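Local coordinates for protein oxidized polyvinyl alcohol hydrolase (Sphingopyxis, PDB 3WLA) that hydrolyses beta-diketones such as 4,6-nonanedione, and cleaves oxidized polyvinyl alcohol in the second step of polyvinyl alcohol breakdown, at residues M81-V86 with R143-K148; W114-A119 with E188-K193; F137-V142 with L173-F178; D243-G248 with G252-Y257. One frame throughout, in Å; residues are numbered along the deposited sequence.

Interaction 1 (M81-V86 with R143-K148)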
loop_
_atom_site.group_PDB
_atom_site.type_symbol
_atom_site.label_atom_id
_atom_site.label_comp_id
_atom_site.label_asym_id
_atom_site.label_seq_id
_atom_site.Cartn_x
_atom_site.Cartn_y
_atom_site.Cartn_z
ATOM N N MET A 81 8.043 14.154 4.098
ATOM C CA MET A 81 7.011 14.336 5.123
ATOM C C MET A 81 6.441 12.895 5.286
ATOM O O MET A 81 5.969 12.305 4.302
ATOM C CB MET A 81 5.908 15.247 4.601
ATOM C CG MET A 81 4.592 15.066 5.332
ATOM S SD MET A 81 4.657 15.412 7.113
ATOM C CE MET A 81 4.259 17.199 7.066
ATOM N N VAL A 82 6.489 12.330 6.489
ATOM C CA VAL A 82 5.967 10.954 6.708
ATOM C C VAL A 82 4.628 11.045 7.493
ATOM O O VAL A 82 4.570 11.681 8.568
ATOM C CB VAL A 82 7.005 10.136 7.532
ATOM C CG1 VAL A 82 6.569 8.643 7.750
ATOM C CG2 VAL A 82 8.354 10.186 6.803
ATOM N N ILE A 83 3.552 10.474 6.940
ATOM C CA ILE A 83 2.263 10.481 7.647
ATOM C C ILE A 83 1.804 9.004 7.731
ATOM O O ILE A 83 1.600 8.358 6.707
ATOM C CB ILE A 83 1.195 11.306 6.884
ATOM C CG1 ILE A 83 1.705 12.699 6.569
ATOM C CG2 ILE A 83 -0.109 11.437 7.725
ATOM C CD1 ILE A 83 0.871 13.369 5.507
ATOM N N SER A 84 1.694 8.444 8.934
ATOM C CA SER A 84 1.263 7.052 9.043
ATOM C C SER A 84 -0.149 7.063 9.654
ATOM O O SER A 84 -0.336 7.605 10.770
ATOM C CB SER A 84 2.211 6.264 9.939
ATOM O OG SER A 84 1.946 4.862 9.831
ATOM N N PRO A 85 -1.141 6.519 8.927
ATOM C CA PRO A 85 -2.546 6.447 9.341
ATOM C C PRO A 85 -2.817 5.305 10.258
ATOM O O PRO A 85 -2.223 4.249 10.130
ATOM C CB PRO A 85 -3.288 6.318 8.028
ATOM C CG PRO A 85 -2.345 5.381 7.252
ATOM C CD PRO A 85 -0.950 5.893 7.590
ATOM N N VAL A 86 -3.727 5.531 11.206
ATOM C CA VAL A 86 -4.124 4.508 12.145
ATOM C C VAL A 86 -5.351 3.720 11.598
ATOM O O VAL A 86 -6.322 4.305 11.062
ATOM C CB VAL A 86 -4.470 5.132 13.535
ATOM C CG1 VAL A 86 -4.988 4.028 14.466
ATOM C CG2 VAL A 86 -3.157 5.777 14.137
ATOM N N ARG A 143 -4.282 15.601 2.136
ATOM C CA ARG A 143 -4.737 16.955 1.764
ATOM C C ARG A 143 -4.782 17.901 2.976
ATOM O O ARG A 143 -4.468 19.086 2.849
ATOM C CB ARG A 143 -6.108 16.906 1.098
ATOM C CG ARG A 143 -6.068 16.593 -0.370
ATOM C CD ARG A 143 -7.468 16.677 -0.934
ATOM N NE ARG A 143 -7.515 16.049 -2.254
ATOM C CZ ARG A 143 -6.969 16.554 -3.357
ATOM N NH1 ARG A 143 -6.329 17.718 -3.323
ATOM N NH2 ARG A 143 -7.045 15.872 -4.487
ATOM N N CYS A 144 -5.128 17.391 4.152
ATOM C CA CYS A 144 -5.191 18.234 5.343
ATOM C C CYS A 144 -3.810 18.606 5.887
ATOM O O CYS A 144 -3.572 19.764 6.218
ATOM C CB CYS A 144 -6.026 17.573 6.455
ATOM S SG CYS A 144 -6.078 18.486 8.063
ATOM N N VAL A 145 -2.886 17.650 5.969
ATOM C CA VAL A 145 -1.552 17.978 6.476
ATOM C C VAL A 145 -0.956 19.084 5.597
ATOM O O VAL A 145 -0.249 19.984 6.083
ATOM C CB VAL A 145 -0.633 16.723 6.454
ATOM C CG1 VAL A 145 0.795 17.102 6.808
ATOM C CG2 VAL A 145 -1.127 15.702 7.455
ATOM N N GLY A 146 -1.261 19.001 4.304
ATOM C CA GLY A 146 -0.788 19.966 3.326
ATOM C C GLY A 146 -1.211 21.425 3.590
ATOM O O GLY A 146 -0.794 22.325 2.856
ATOM N N THR A 147 -2.029 21.676 4.615
ATOM C CA THR A 147 -2.422 23.063 4.894
ATOM C C THR A 147 -1.464 23.668 5.915
ATOM O O THR A 147 -1.415 24.880 6.069
ATOM C CB THR A 147 -3.861 23.198 5.471
ATOM O OG1 THR A 147 -3.934 22.517 6.732
ATOM C CG2 THR A 147 -4.906 22.649 4.505
ATOM N N LYS A 148 -0.709 22.841 6.620
ATOM C CA LYS A 148 0.209 23.361 7.609
ATOM C C LYS A 148 1.684 23.203 7.193
ATOM O O LYS A 148 2.527 23.990 7.609
ATOM C CB LYS A 148 -0.083 22.726 8.967
ATOM C CG LYS A 148 0.888 23.141 10.030
ATOM C CD LYS A 148 0.386 22.864 11.455
ATOM C CE LYS A 148 1.501 23.248 12.478
ATOM N NZ LYS A 148 1.241 22.781 13.887
#

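Interaction 2 (W114-A119 with E188-K193)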
loop_
_atom_site.group_PDB
_atom_site.type_symbol
_atom_site.label_atom_id
_atom_site.label_comp_id
_atom_site.label_asym_id
_atom_site.label_seq_id
_atom_site.Cartn_x
_atom_site.Cartn_y
_atom_site.Cartn_z
ATOM N N TRP A 114 -7.681 -3.170 7.154
ATOM C CA TRP A 114 -7.892 -2.057 6.231
ATOM C C TRP A 114 -8.998 -2.454 5.301
ATOM O O TRP A 114 -9.129 -3.639 4.985
ATOM C CB TRP A 114 -6.639 -1.758 5.358
ATOM C CG TRP A 114 -5.438 -1.206 6.128
ATOM C CD1 TRP A 114 -4.272 -1.866 6.439
ATOM C CD2 TRP A 114 -5.304 0.112 6.655
ATOM N NE1 TRP A 114 -3.432 -1.033 7.121
ATOM C CE2 TRP A 114 -4.022 0.191 7.269
ATOM C CE3 TRP A 114 -6.138 1.244 6.673
ATOM C CZ2 TRP A 114 -3.543 1.374 7.899
ATOM C CZ3 TRP A 114 -5.664 2.429 7.307
ATOM C CH2 TRP A 114 -4.368 2.473 7.913
ATOM N N ASN A 115 -9.781 -1.450 4.871
ATOM C CA ASN A 115 -10.892 -1.658 3.942
ATOM C C ASN A 115 -10.159 -1.823 2.596
ATOM O O ASN A 115 -10.194 -0.920 1.742
ATOM C CB ASN A 115 -11.767 -0.409 3.868
ATOM C CG ASN A 115 -12.584 -0.153 5.151
ATOM O OD1 ASN A 115 -13.126 0.937 5.328
ATOM N ND2 ASN A 115 -12.706 -1.159 6.017
ATOM N N ASP A 116 -9.488 -2.966 2.431
ATOM C CA ASP A 116 -8.682 -3.190 1.244
ATOM C C ASP A 116 -9.183 -4.082 0.132
ATOM O O ASP A 116 -8.496 -4.252 -0.846
ATOM C CB ASP A 116 -7.275 -3.658 1.652
ATOM C CG ASP A 116 -7.296 -4.944 2.495
ATOM O OD1 ASP A 116 -8.226 -5.783 2.318
ATOM O OD2 ASP A 116 -6.366 -5.122 3.329
ATOM N N GLY A 117 -10.380 -4.637 0.252
ATOM C CA GLY A 117 -10.842 -5.513 -0.816
ATOM C C GLY A 117 -12.252 -5.981 -0.530
ATOM O O GLY A 117 -12.562 -6.472 0.567
ATOM N N ARG A 118 -13.127 -5.844 -1.517
ATOM C CA ARG A 118 -14.512 -6.241 -1.297
ATOM C C ARG A 118 -14.617 -7.727 -0.861
ATOM O O ARG A 118 -13.834 -8.564 -1.295
ATOM C CB ARG A 118 -15.318 -6.049 -2.606
ATOM C CG ARG A 118 -14.854 -6.988 -3.727
ATOM C CD ARG A 118 -15.721 -6.749 -5.020
ATOM N NE ARG A 118 -15.124 -7.378 -6.189
ATOM C CZ ARG A 118 -15.503 -8.573 -6.685
ATOM N NH1 ARG A 118 -16.510 -9.233 -6.106
ATOM N NH2 ARG A 118 -14.849 -9.154 -7.709
ATOM N N ALA A 119 -15.587 -8.025 -0.024
ATOM C CA ALA A 119 -15.828 -9.395 0.410
ATOM C C ALA A 119 -16.249 -10.199 -0.849
ATOM O O ALA A 119 -16.862 -9.661 -1.786
ATOM C CB ALA A 119 -16.916 -9.413 1.429
ATOM N N GLU A 188 -2.038 -8.343 -0.754
ATOM C CA GLU A 188 -2.915 -9.298 -1.408
ATOM C C GLU A 188 -3.477 -8.680 -2.690
ATOM O O GLU A 188 -3.450 -7.470 -2.868
ATOM C CB GLU A 188 -4.081 -9.643 -0.521
ATOM C CG GLU A 188 -4.037 -11.043 0.128
ATOM C CD GLU A 188 -4.314 -12.214 -0.855
ATOM O OE1 GLU A 188 -4.743 -11.974 -2.033
ATOM O OE2 GLU A 188 -4.080 -13.370 -0.425
ATOM N N TRP A 189 -4.012 -9.522 -3.551
ATOM C CA TRP A 189 -4.656 -9.054 -4.792
ATOM C C TRP A 189 -6.099 -9.591 -4.813
ATOM O O TRP A 189 -6.995 -9.082 -5.571
ATOM C CB TRP A 189 -3.870 -9.557 -6.029
ATOM C CG TRP A 189 -4.344 -8.931 -7.324
ATOM C CD1 TRP A 189 -5.075 -9.540 -8.328
ATOM C CD2 TRP A 189 -4.065 -7.618 -7.764
ATOM N NE1 TRP A 189 -5.244 -8.656 -9.374
ATOM C CE2 TRP A 189 -4.631 -7.472 -9.051
ATOM C CE3 TRP A 189 -3.369 -6.538 -7.203
ATOM C CZ2 TRP A 189 -4.526 -6.288 -9.780
ATOM C CZ3 TRP A 189 -3.253 -5.353 -7.933
ATOM C CH2 TRP A 189 -3.830 -5.237 -9.202
ATOM N N TYR A 190 -6.345 -10.570 -3.932
ATOM C CA TYR A 190 -7.623 -11.273 -3.830
ATOM C C TYR A 190 -8.028 -11.648 -5.258
ATOM O O TYR A 190 -9.061 -11.242 -5.753
ATOM C CB TYR A 190 -8.701 -10.381 -3.213
ATOM C CG TYR A 190 -8.347 -9.855 -1.852
ATOM C CD1 TYR A 190 -7.944 -10.713 -0.822
ATOM C CD2 TYR A 190 -8.453 -8.471 -1.565
ATOM C CE1 TYR A 190 -7.657 -10.203 0.466
ATOM C CE2 TYR A 190 -8.174 -7.969 -0.289
ATOM C CZ TYR A 190 -7.786 -8.833 0.713
ATOM O OH TYR A 190 -7.596 -8.335 1.974
ATOM N N SER A 191 -7.182 -12.396 -5.944
ATOM C CA SER A 191 -7.500 -12.751 -7.318
ATOM C C SER A 191 -8.811 -13.456 -7.486
ATOM O O SER A 191 -9.214 -14.262 -6.650
ATOM C CB SER A 191 -6.399 -13.597 -7.915
ATOM O OG SER A 191 -5.178 -12.965 -7.668
ATOM N N THR A 192 -9.517 -13.108 -8.568
ATOM C CA THR A 192 -10.787 -13.750 -8.868
ATOM C C THR A 192 -10.770 -14.242 -10.324
ATOM O O THR A 192 -9.814 -14.016 -11.067
ATOM C CB THR A 192 -11.951 -12.787 -8.793
ATOM O OG1 THR A 192 -11.829 -11.843 -9.866
ATOM C CG2 THR A 192 -11.965 -12.059 -7.488
ATOM N N LYS A 193 -11.842 -14.924 -10.709
ATOM C CA LYS A 193 -11.961 -15.359 -12.101
ATOM C C LYS A 193 -12.355 -14.100 -12.874
ATOM O O LYS A 193 -12.741 -13.080 -12.275
ATOM C CB LYS A 193 -13.034 -16.419 -12.247
ATOM C CG LYS A 193 -12.621 -17.797 -11.796
ATOM C CD LYS A 193 -13.869 -18.664 -11.870
ATOM C CE LYS A 193 -13.674 -20.048 -11.258
ATOM N NZ LYS A 193 -12.413 -20.567 -11.868
HETATM O O HOH W 1 -5.018 -7.697 3.242
HETATM O O HOH W 2 -12.511 -8.968 -8.956
#

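Interaction 3 (F137-V142 with L173-F178)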
loop_
_atom_site.group_PDB
_atom_site.type_symbol
_atom_site.label_atom_id
_atom_site.label_comp_id
_atom_site.label_asym_id
_atom_site.label_seq_id
_atom_site.Cartn_x
_atom_site.Cartn_y
_atom_site.Cartn_z
ATOM N N PHE A 137 -10.153 8.366 3.365
ATOM C CA PHE A 137 -9.455 8.878 4.522
ATOM C C PHE A 137 -8.005 9.216 4.179
ATOM O O PHE A 137 -7.526 10.357 4.466
ATOM C CB PHE A 137 -9.470 7.861 5.651
ATOM C CG PHE A 137 -8.562 8.234 6.795
ATOM C CD1 PHE A 137 -8.628 9.523 7.354
ATOM C CD2 PHE A 137 -7.648 7.305 7.337
ATOM C CE1 PHE A 137 -7.811 9.897 8.432
ATOM C CE2 PHE A 137 -6.826 7.672 8.425
ATOM C CZ PHE A 137 -6.910 8.974 8.969
ATOM N N LEU A 138 -7.290 8.241 3.590
ATOM C CA LEU A 138 -5.902 8.453 3.252
ATOM C C LEU A 138 -5.750 9.728 2.418
ATOM O O LEU A 138 -4.874 10.534 2.699
ATOM C CB LEU A 138 -5.325 7.224 2.488
ATOM C CG LEU A 138 -5.388 5.954 3.364
ATOM C CD1 LEU A 138 -5.150 4.782 2.488
ATOM C CD2 LEU A 138 -4.453 6.010 4.608
ATOM N N GLU A 139 -6.596 9.939 1.410
ATOM C CA GLU A 139 -6.423 11.165 0.613
ATOM C C GLU A 139 -6.696 12.458 1.416
ATOM O O GLU A 139 -5.940 13.428 1.325
ATOM C CB GLU A 139 -7.331 11.143 -0.612
ATOM C CG GLU A 139 -7.223 12.421 -1.461
ATOM C CD GLU A 139 -8.178 12.436 -2.617
ATOM O OE1 GLU A 139 -8.554 11.347 -3.137
ATOM O OE2 GLU A 139 -8.552 13.556 -3.022
ATOM N N ALA A 140 -7.795 12.453 2.177
ATOM C CA ALA A 140 -8.227 13.586 2.980
ATOM C C ALA A 140 -7.171 13.934 4.008
ATOM O O ALA A 140 -6.882 15.132 4.270
ATOM C CB ALA A 140 -9.531 13.241 3.663
ATOM N N MET A 141 -6.595 12.885 4.610
ATOM C CA MET A 141 -5.526 13.056 5.577
ATOM C C MET A 141 -4.346 13.865 4.978
ATOM O O MET A 141 -3.894 14.858 5.561
ATOM C CB MET A 141 -5.016 11.685 6.009
ATOM C CG MET A 141 -3.843 11.706 6.948
ATOM S SD MET A 141 -3.221 9.971 7.275
ATOM C CE MET A 141 -2.352 9.634 5.707
ATOM N N VAL A 142 -3.837 13.407 3.830
ATOM C CA VAL A 142 -2.707 14.063 3.204
ATOM C C VAL A 142 -3.134 15.461 2.800
ATOM O O VAL A 142 -2.415 16.411 3.103
ATOM C CB VAL A 142 -2.191 13.287 1.985
ATOM C CG1 VAL A 142 -1.088 14.092 1.294
ATOM C CG2 VAL A 142 -1.611 11.914 2.452
ATOM N N LEU A 173 -5.371 1.775 -7.238
ATOM C CA LEU A 173 -6.316 1.354 -8.261
ATOM C C LEU A 173 -7.524 2.245 -8.338
ATOM O O LEU A 173 -8.060 2.494 -9.443
ATOM C CB LEU A 173 -6.770 -0.106 -8.037
ATOM C CG LEU A 173 -5.706 -1.203 -8.327
ATOM C CD1 LEU A 173 -6.201 -2.573 -7.831
ATOM C CD2 LEU A 173 -5.366 -1.265 -9.798
ATOM N N PHE A 174 -7.990 2.686 -7.185
ATOM C CA PHE A 174 -9.158 3.557 -7.113
ATOM C C PHE A 174 -8.899 5.059 -7.147
ATOM O O PHE A 174 -9.766 5.814 -7.537
ATOM C CB PHE A 174 -9.935 3.338 -5.826
ATOM C CG PHE A 174 -10.936 2.216 -5.906
ATOM C CD1 PHE A 174 -12.184 2.430 -6.464
ATOM C CD2 PHE A 174 -10.593 0.913 -5.468
ATOM C CE1 PHE A 174 -13.089 1.375 -6.612
ATOM C CE2 PHE A 174 -11.480 -0.158 -5.600
ATOM C CZ PHE A 174 -12.749 0.074 -6.187
ATOM N N ASP A 175 -7.715 5.478 -6.724
ATOM C CA ASP A 175 -7.431 6.896 -6.609
ATOM C C ASP A 175 -6.073 7.266 -7.190
ATOM O O ASP A 175 -5.271 7.990 -6.576
ATOM C CB ASP A 175 -7.517 7.253 -5.109
ATOM C CG ASP A 175 -7.703 8.747 -4.863
ATOM O OD1 ASP A 175 -7.974 9.459 -5.832
ATOM O OD2 ASP A 175 -7.600 9.207 -3.698
ATOM N N SER A 176 -5.810 6.801 -8.397
ATOM C CA SER A 176 -4.549 7.123 -9.034
ATOM C C SER A 176 -4.447 8.618 -9.416
ATOM O O SER A 176 -3.383 9.103 -9.757
ATOM C CB SER A 176 -4.353 6.249 -10.266
ATOM O OG SER A 176 -5.334 6.506 -11.254
ATOM N N GLU A 177 -5.545 9.355 -9.332
ATOM C CA GLU A 177 -5.512 10.785 -9.654
ATOM C C GLU A 177 -4.755 11.520 -8.550
ATOM O O GLU A 177 -4.171 12.587 -8.758
ATOM C CB GLU A 177 -6.925 11.368 -9.719
ATOM C CG GLU A 177 -7.706 11.008 -10.945
ATOM C CD GLU A 177 -8.121 9.523 -10.973
ATOM O OE1 GLU A 177 -8.328 8.893 -9.869
ATOM O OE2 GLU A 177 -8.248 9.006 -12.129
ATOM N N PHE A 178 -4.780 10.952 -7.355
ATOM C CA PHE A 178 -4.119 11.587 -6.235
ATOM C C PHE A 178 -2.640 11.184 -6.062
ATOM O O PHE A 178 -1.737 12.015 -6.197
ATOM C CB PHE A 178 -4.941 11.321 -4.955
ATOM C CG PHE A 178 -4.479 12.103 -3.750
ATOM C CD1 PHE A 178 -4.595 13.494 -3.722
ATOM C CD2 PHE A 178 -3.930 11.447 -2.640
ATOM C CE1 PHE A 178 -4.176 14.223 -2.623
ATOM C CE2 PHE A 178 -3.499 12.168 -1.511
ATOM C CZ PHE A 178 -3.621 13.574 -1.500
#

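Interaction 4 (D243-G248 with G252-Y257)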
loop_
_atom_site.group_PDB
_atom_site.type_symbol
_atom_site.label_atom_id
_atom_site.label_comp_id
_atom_site.label_asym_id
_atom_site.label_seq_id
_atom_site.Cartn_x
_atom_site.Cartn_y
_atom_site.Cartn_z
ATOM N N ASP A 243 7.549 -15.819 1.913
ATOM C CA ASP A 243 6.554 -14.726 1.956
ATOM C C ASP A 243 5.128 -15.309 1.812
ATOM O O ASP A 243 4.548 -15.363 0.711
ATOM C CB ASP A 243 6.816 -13.675 0.853
ATOM C CG ASP A 243 6.033 -12.375 1.108
ATOM O OD1 ASP A 243 5.305 -12.307 2.143
ATOM O OD2 ASP A 243 6.171 -11.430 0.297
ATOM N N LEU A 244 4.595 -15.750 2.948
ATOM C CA LEU A 244 3.289 -16.387 3.115
ATOM C C LEU A 244 2.637 -15.916 4.414
ATOM O O LEU A 244 3.325 -15.433 5.317
ATOM C CB LEU A 244 3.474 -17.895 3.245
ATOM C CG LEU A 244 4.286 -18.608 2.160
ATOM C CD1 LEU A 244 4.874 -19.965 2.721
ATOM C CD2 LEU A 244 3.384 -18.827 0.989
ATOM N N TRP A 245 1.317 -16.045 4.499
ATOM C CA TRP A 245 0.604 -15.702 5.721
ATOM C C TRP A 245 -0.155 -16.940 6.177
ATOM O O TRP A 245 -1.051 -17.468 5.483
ATOM C CB TRP A 245 -0.341 -14.546 5.502
ATOM C CG TRP A 245 -1.261 -14.412 6.622
ATOM C CD1 TRP A 245 -2.318 -15.233 6.937
ATOM C CD2 TRP A 245 -1.210 -13.432 7.622
ATOM N NE1 TRP A 245 -2.926 -14.812 8.081
ATOM C CE2 TRP A 245 -2.267 -13.702 8.529
ATOM C CE3 TRP A 245 -0.371 -12.343 7.853
ATOM C CZ2 TRP A 245 -2.508 -12.923 9.644
ATOM C CZ3 TRP A 245 -0.605 -11.593 8.930
ATOM C CH2 TRP A 245 -1.671 -11.868 9.837
ATOM N N ASP A 246 0.213 -17.407 7.369
ATOM C CA ASP A 246 -0.345 -18.627 7.919
ATOM C C ASP A 246 -0.697 -18.293 9.351
ATOM O O ASP A 246 0.180 -17.912 10.100
ATOM C CB ASP A 246 0.747 -19.694 7.867
ATOM C CG ASP A 246 0.281 -21.045 8.345
ATOM O OD1 ASP A 246 -0.668 -21.116 9.150
ATOM O OD2 ASP A 246 0.895 -22.034 7.916
ATOM N N CYS A 247 -1.955 -18.430 9.740
ATOM C CA CYS A 247 -2.326 -18.085 11.081
ATOM C C CYS A 247 -2.675 -19.264 11.985
ATOM O O CYS A 247 -3.299 -19.088 13.029
ATOM C CB CYS A 247 -3.475 -17.096 11.046
ATOM S SG CYS A 247 -4.905 -17.752 10.172
ATOM N N GLY A 248 -2.244 -20.455 11.611
ATOM C CA GLY A 248 -2.555 -21.582 12.442
ATOM C C GLY A 248 -3.971 -22.052 12.171
ATOM O O GLY A 248 -4.781 -21.330 11.559
ATOM N N GLY A 252 -5.190 -21.903 8.837
ATOM C CA GLY A 252 -3.893 -22.249 8.296
ATOM C C GLY A 252 -3.325 -21.232 7.287
ATOM O O GLY A 252 -3.397 -20.005 7.454
ATOM N N LEU A 253 -2.709 -21.771 6.244
ATOM C CA LEU A 253 -2.134 -20.949 5.210
ATOM C C LEU A 253 -3.254 -20.308 4.416
ATOM O O LEU A 253 -4.006 -20.989 3.729
ATOM C CB LEU A 253 -1.315 -21.831 4.286
ATOM C CG LEU A 253 -0.677 -21.132 3.087
ATOM C CD1 LEU A 253 0.278 -19.954 3.535
ATOM C CD2 LEU A 253 0.104 -22.192 2.353
ATOM N N CYS A 254 -3.417 -19.012 4.509
ATOM C CA CYS A 254 -4.467 -18.445 3.693
ATOM C C CYS A 254 -4.066 -17.369 2.672
ATOM O O CYS A 254 -4.928 -16.916 1.948
ATOM C CB CYS A 254 -5.626 -17.989 4.558
ATOM S SG CYS A 254 -5.135 -17.129 6.004
ATOM N N SER A 255 -2.807 -16.920 2.656
ATOM C CA SER A 255 -2.340 -15.996 1.624
ATOM C C SER A 255 -0.917 -16.408 1.245
ATOM O O SER A 255 -0.084 -16.690 2.124
ATOM C CB SER A 255 -2.254 -14.551 2.105
ATOM O OG SER A 255 -3.532 -13.993 2.238
ATOM N N ASP A 256 -0.650 -16.455 -0.055
ATOM C CA ASP A 256 0.680 -16.767 -0.546
ATOM C C ASP A 256 1.005 -15.555 -1.416
ATOM O O ASP A 256 0.348 -15.317 -2.426
ATOM C CB ASP A 256 0.599 -18.028 -1.382
ATOM C CG ASP A 256 1.921 -18.382 -2.049
ATOM O OD1 ASP A 256 2.841 -17.565 -2.185
ATOM O OD2 ASP A 256 2.008 -19.523 -2.474
ATOM N N TYR A 257 1.990 -14.778 -1.045
ATOM C CA TYR A 257 2.269 -13.598 -1.802
ATOM C C TYR A 257 3.015 -13.780 -3.101
ATOM O O TYR A 257 3.372 -12.810 -3.716
ATOM C CB TYR A 257 2.972 -12.570 -0.940
ATOM C CG TYR A 257 2.055 -12.237 0.230
ATOM C CD1 TYR A 257 1.055 -11.272 0.103
ATOM C CD2 TYR A 257 2.103 -13.020 1.406
ATOM C CE1 TYR A 257 0.091 -11.092 1.141
ATOM C CE2 TYR A 257 1.167 -12.853 2.434
ATOM C CZ TYR A 257 0.171 -11.885 2.290
ATOM O OH TYR A 257 -0.715 -11.719 3.322
#

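Interaction 1 (M81-V86 with R143-K148)
Val145, near the C-terminal end of helix 133-145, sets its two methyls against two side chains of strand 81-85, one methyl for each. CG1 meets the thioether methyl of Met81 tip to tip, with Val145 CG1 3.5 Å from Met81 CE, a little closer than ordinary carbon-carbon packing. CG2 meets the end of Ile83 in the same way, CG2 of Val145 lying 3.6 Å from CD1 of Ile83. Met81 gets there by bending: CG leaves anti to the backbone N (chi1 158°), then the chain folds at chi2 and again at chi3, which carries CE to the valine. The contact is thus small and purely apolar, between three buried residues. Trp149, Val49 and Met141 press on Met81 and Ile83 from other parts of the chain and add to the packing. The far side of the segment 143-148 is quite different. Here Thr147 and Lys148 are exposed, and the amine end of Lys148 leads off from the strand. The turn is nevertheless pinned, since Cys144 O accepts both Thr147 OG1 at 2.8 Å and Thr147 N at 2.9 Å, while Cys144 SG is tied to Cys12 by a disulfide. Met81 and Ile83, alternating residues of one strand, give a single sheet face to the helix, the layering of helix on central sheet that characterises the alpha/beta-hydrolase fold.

Interaction 2 (W114-A119 with E188-K193)
The Tyr190 ring carries CB of Glu188 over one face, offset toward the rim, and receives Asp116 at its edge, where Asp116 OD1 and the Asp116 backbone O both lie near the ring plane. Two loops of the alpha/beta-hydrolase fold meet here: residues 114-119, between strand 81-85 and helix 133-145, and the loop residues 188-193, just after strand 181-185. The Tyr190 hydroxyl donates to Asp116, OH to OD1 2.7 Å, approaching from 41° above the carboxylate plane, which is turned 50° from the ring. A water donates both to Asp116 OD2 and to Tyr190 OH, closing a small polar ring in a buried place; the Asp116 side chain lies about 8 Å from that of Ser162, the probable nucleophile. Gly117 CA passes 3.7 Å from Tyr190 CE2, and a side chain on Gly117 would run into that ring. A phenylalanine in place of Tyr190 would probably leave Asp116 OD1 and the bridging water without their hydroxyl partner, and so weaken the join between the loops. Farther along, the extended Arg118 gives NH2 to Gly196 O. The same nitrogen also holds a water in the guanidinium plane, Arg118 NH2 to water O 2.7 Å, and that water donates to Thr192 OG1.

Interaction 3 (F137-V142 with L173-F178)
Glu139 lies flat over the ring of Phe178, its carboxylate plane only 16° from the ring plane. The methylene does the touching: Glu139 CG sits 3.4 Å from the centroid of the Phe178 ring, almost on the ring normal, a CH-pi contact over the middle of the face. Both side chains leave with CG anti to the backbone N (chi1 178° in Glu139, -171° in Phe178), which stretches them toward each other across the gap between the two segments. Val142, one turn further along the helix, takes the ring edge instead, with Val142 CB 3.8 Å from Phe178 CZ near the ring plane. Asp175 crosses Glu139 at about a right angle, and Glu139 OE1 is modelled 2.4 Å from Asp175 OD2, an unusually short approach whose nature is doubtful. The other Glu139 oxygen, OE2, forms a salt bridge with Arg143, which is likely to ease the crowding of negative charge. Asp175 is the first residue past helix 163-174, and the turn that follows brings Phe178 up against helix 133-145. Leu138 and Met141 of that helix rest on Pro85 of strand 81-85, while Val142 also touches Val51 of strand 47-53.

Interaction 4 (D243-G248 with G252-Y257)
A short beta hairpin, strands 244-246 and 253-256, rises between Asp243 and Tyr257, which bring its base to the probable Ser162-His285-Asp243 triad. The strands run antiparallel at 165° with a classic beta bulge: Cys254 and Ser255 both face Trp245. Trp245 N donates to Ser255 O at 2.8 Å, whereas Trp245 O takes Cys254 N at 3.0 Å and only weakly Ser255 N. Near the turn Gly252 N donates to Gly248 O (2.8 Å), and Asp246 OD1 accepts Gly248 N in an Asx turn. Cys254 SG comes to the edge of the indole, 3.5 Å from Trp245 CD1; SG stands between the backbone N and the carbonyl carbon (chi1 44°), which turns it to the indole. Leu244 CD2 packs alongside the Asp256 carboxyl group, 3.4 Å from CG; Asp256 is the N-cap of helix 257-269, with OD1 accepting Arg258 N. At the base, Tyr257 N donates to Asp243 O (3.2 Å), and Asp243 OD1 lies 3.4 Å from Tyr257 CD2, its carboxylate 22° from the ring plane. The Tyr257 ring also stacks with His285 and touches Ser162. With an alanine in place of Tyr257, His285 would probably lose its stacking partner and a gap would open beside Asp243. The Asp243 carboxylate is gripped three ways, OD1 by His285 ND1 and OD2 by Ser186 OG and Gly239 N, which fixes its rotation and is consistent with an acid that orients the histidine of a charge relay.

In the fold
Interactions 1 and 3 share helix 133-145 and lie about 12 Å apart, centre to centre; they touch where Pro85 CG meets Leu138 CD2 at 3.4 Å and where Arg143 NH2 packs 3.5 Å from Phe178 CD1. Both are structural packing away from the active site. Interactions 2 and 4, about 15 Å apart between centres, both lie near Ser162, probably the nucleophile, and are joined by Glu188 OE2 and Ser255 OG at 2.8 Å, a probable hydrogen bond. Interaction 4 is the nearer to Ser162, about 4 Å from the Tyr257 side chain. Interaction 3 is nested in the loop that interaction 2 closes, with Trp189 on Leu173. Interactions 1 and 4 sit on opposite sides of the chain's centre, 32 Å apart between centres.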